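Local coordinates for CELL WALL surface anchor family protein (Streptococcus pneumoniae, PDB 2X9Y) that probably forms the backbone of the pneumococcal pilus as its major pilin subunit RrgB, built of immunoglobulin-like domains, at residues G14-D19 and E38-T43. The protein carries 1 engineered substitution. Sequence-based numbering, arbitrary orientation.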
loop_
_atom_site.group_PDB
_atom_site.type_symbol
_atom_site.label_atom_id
_atom_site.label_comp_id
_atom_site.label_asym_id
_atom_site.label_seq_id
_atom_site.Cartn_x
_atom_site.Cartn_y
_atom_site.Cartn_z
ATOM N N GLY A 14 9.582 -15.185 9.722
ATOM C CA GLY A 14 9.807 -15.673 11.070
ATOM C C GLY A 14 8.564 -15.785 11.935
ATOM O O GLY A 14 8.624 -16.334 13.035
ATOM N N LYS A 15 7.433 -15.281 11.447
ATOM C CA LYS A 15 6.230 -15.215 12.272
ATOM C C LYS A 15 5.092 -16.123 11.811
ATOM O O LYS A 15 4.126 -16.330 12.545
ATOM C CB LYS A 15 5.745 -13.768 12.391
ATOM C CG LYS A 15 6.671 -12.892 13.213
ATOM C CD LYS A 15 6.658 -11.458 12.723
ATOM C CE LYS A 15 7.847 -10.691 13.285
ATOM N NZ LYS A 15 8.316 -9.619 12.360
ATOM N N ALA A 16 5.203 -16.666 10.602
ATOM C CA ALA A 16 4.179 -17.575 10.095
ATOM C C ALA A 16 4.057 -18.797 11.001
ATOM O O ALA A 16 5.059 -19.311 11.499
ATOM C CB ALA A 16 4.489 -17.990 8.672
ATOM N N ASN A 17 2.825 -19.255 11.213
ATOM C CA ASN A 17 2.556 -20.356 12.130
ATOM C C ASN A 17 1.130 -20.880 11.962
ATOM O O ASN A 17 0.193 -20.322 12.534
ATOM C CB ASN A 17 2.782 -19.901 13.573
ATOM C CG ASN A 17 2.746 -21.048 14.567
ATOM O OD1 ASN A 17 1.926 -21.965 14.459
ATOM N ND2 ASN A 17 3.636 -20.998 15.550
ATOM N N PRO A 18 0.963 -21.960 11.179
ATOM C CA PRO A 18 -0.364 -22.492 10.838
ATOM C C PRO A 18 -1.169 -22.916 12.062
ATOM O O PRO A 18 -2.400 -22.896 12.027
ATOM C CB PRO A 18 -0.039 -23.715 9.970
ATOM C CG PRO A 18 1.339 -23.460 9.448
ATOM C CD PRO A 18 2.045 -22.732 10.546
ATOM N N ASP A 19 -0.479 -23.284 13.135
ATOM C CA ASP A 19 -1.142 -23.794 14.329
ATOM C C ASP A 19 -1.612 -22.677 15.254
ATOM O O ASP A 19 -2.719 -22.729 15.788
ATOM C CB ASP A 19 -0.216 -24.761 15.069
ATOM C CG ASP A 19 -0.040 -26.072 14.326
ATOM O OD1 ASP A 19 -1.035 -26.820 14.212
ATOM O OD2 ASP A 19 1.085 -26.356 13.854
ATOM N N GLU A 38 9.574 -8.462 4.200
ATOM C CA GLU A 38 9.847 -9.869 3.942
ATOM C C GLU A 38 8.739 -10.793 4.448
ATOM O O GLU A 38 8.423 -10.820 5.635
ATOM C CB GLU A 38 11.214 -10.267 4.497
ATOM C CG GLU A 38 12.357 -9.572 3.777
ATOM C CD GLU A 38 13.625 -10.403 3.716
ATOM O OE1 GLU A 38 13.952 -11.074 4.721
ATOM O OE2 GLU A 38 14.299 -10.379 2.662
ATOM N N TYR A 39 8.155 -11.545 3.523
ATOM C CA TYR A 39 7.019 -12.397 3.831
ATOM C C TYR A 39 7.386 -13.864 3.888
ATOM O O TYR A 39 8.444 -14.283 3.429
ATOM C CB TYR A 39 5.916 -12.211 2.796
ATOM C CG TYR A 39 5.224 -10.873 2.872
ATOM C CD1 TYR A 39 5.358 -9.945 1.849
ATOM C CD2 TYR A 39 4.436 -10.540 3.964
ATOM C CE1 TYR A 39 4.722 -8.727 1.908
ATOM C CE2 TYR A 39 3.800 -9.326 4.034
ATOM C CZ TYR A 39 3.947 -8.420 3.002
ATOM O OH TYR A 39 3.318 -7.198 3.060
ATOM N N GLU A 40 6.470 -14.647 4.431
ATOM C CA GLU A 40 6.701 -16.057 4.655
ATOM C C GLU A 40 5.352 -16.750 4.674
ATOM O O GLU A 40 4.448 -16.345 5.409
ATOM C CB GLU A 40 7.407 -16.237 5.992
ATOM C CG GLU A 40 7.725 -17.665 6.379
ATOM C CD GLU A 40 8.371 -17.742 7.754
ATOM O OE1 GLU A 40 7.695 -17.404 8.752
ATOM O OE2 GLU A 40 9.557 -18.130 7.836
ATOM N N ILE A 41 5.210 -17.775 3.843
ATOM C CA ILE A 41 4.006 -18.592 3.846
ATOM C C ILE A 41 4.343 -20.008 4.284
ATOM O O ILE A 41 5.188 -20.662 3.677
ATOM C CB ILE A 41 3.365 -18.666 2.453
ATOM C CG1 ILE A 41 3.096 -17.263 1.909
ATOM C CG2 ILE A 41 2.082 -19.485 2.514
ATOM C CD1 ILE A 41 2.799 -17.244 0.428
ATOM N N VAL A 42 3.685 -20.479 5.338
ATOM C CA VAL A 42 3.882 -21.847 5.804
ATOM C C VAL A 42 2.631 -22.696 5.591
ATOM O O VAL A 42 1.541 -22.342 6.041
ATOM C CB VAL A 42 4.268 -21.886 7.288
ATOM C CG1 VAL A 42 4.478 -23.324 7.738
ATOM C CG2 VAL A 42 5.517 -21.057 7.529
ATOM N N THR A 43 2.799 -23.818 4.899
ATOM C CA THR A 43 1.700 -24.731 4.623
ATOM C C THR A 43 2.021 -26.120 5.163
ATOM O O THR A 43 3.127 -26.623 4.971
ATOM C CB THR A 43 1.435 -24.850 3.110
ATOM O OG1 THR A 43 1.301 -23.541 2.539
ATOM C CG2 THR A 43 0.164 -25.657 2.850
#
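A16 and E40 show how a single carboxylate can tie down a loop that makes no strand of its own here. The E40 side chain rises from its strand with CG anti to the backbone N (chi1 -180°) and stays extended beyond it, which carries the carboxylate up to the backbone of 14-19. There OE1 accepts the amide of A16 at 3.2 Å from N, a bond that meets the oxygen nearly along its C-O axis with an angle of 143° at the hydrogen. The same oxygen takes a weaker, more bent bond from G14 N at 3.1 Å, so one oxygen of a buried glutamate gathers two amides of the turning chain. The A16 methyl, CB, also closes on this oxygen, 3.3 Å from E40 OE1. K116 gives OE2 a long, weak ion pair, which would add some stabilisation to a negative charge held here. In the five-stranded antiparallel sheet of this Cna-B-like domain, strand 36-45 lies between 7-12 and 113-123, and the loop that leaves edge strand 7-12 turns back over one face of the sheet. E40 and V42, alternate residues of the strand, both face that loop, whereas Y39 and I41 point to the other side. Beside the carboxylate the contact becomes apolar, with A16 CB 3.4 Å from CG2 of V42. The valine's other branch, CG1, lies anti to the backbone N (chi1 -179°) and reaches P18, whose CG is 3.6 Å from it. Proline ring and valine branches cross at about a right angle, and the ring also touches K7 of the edge strand.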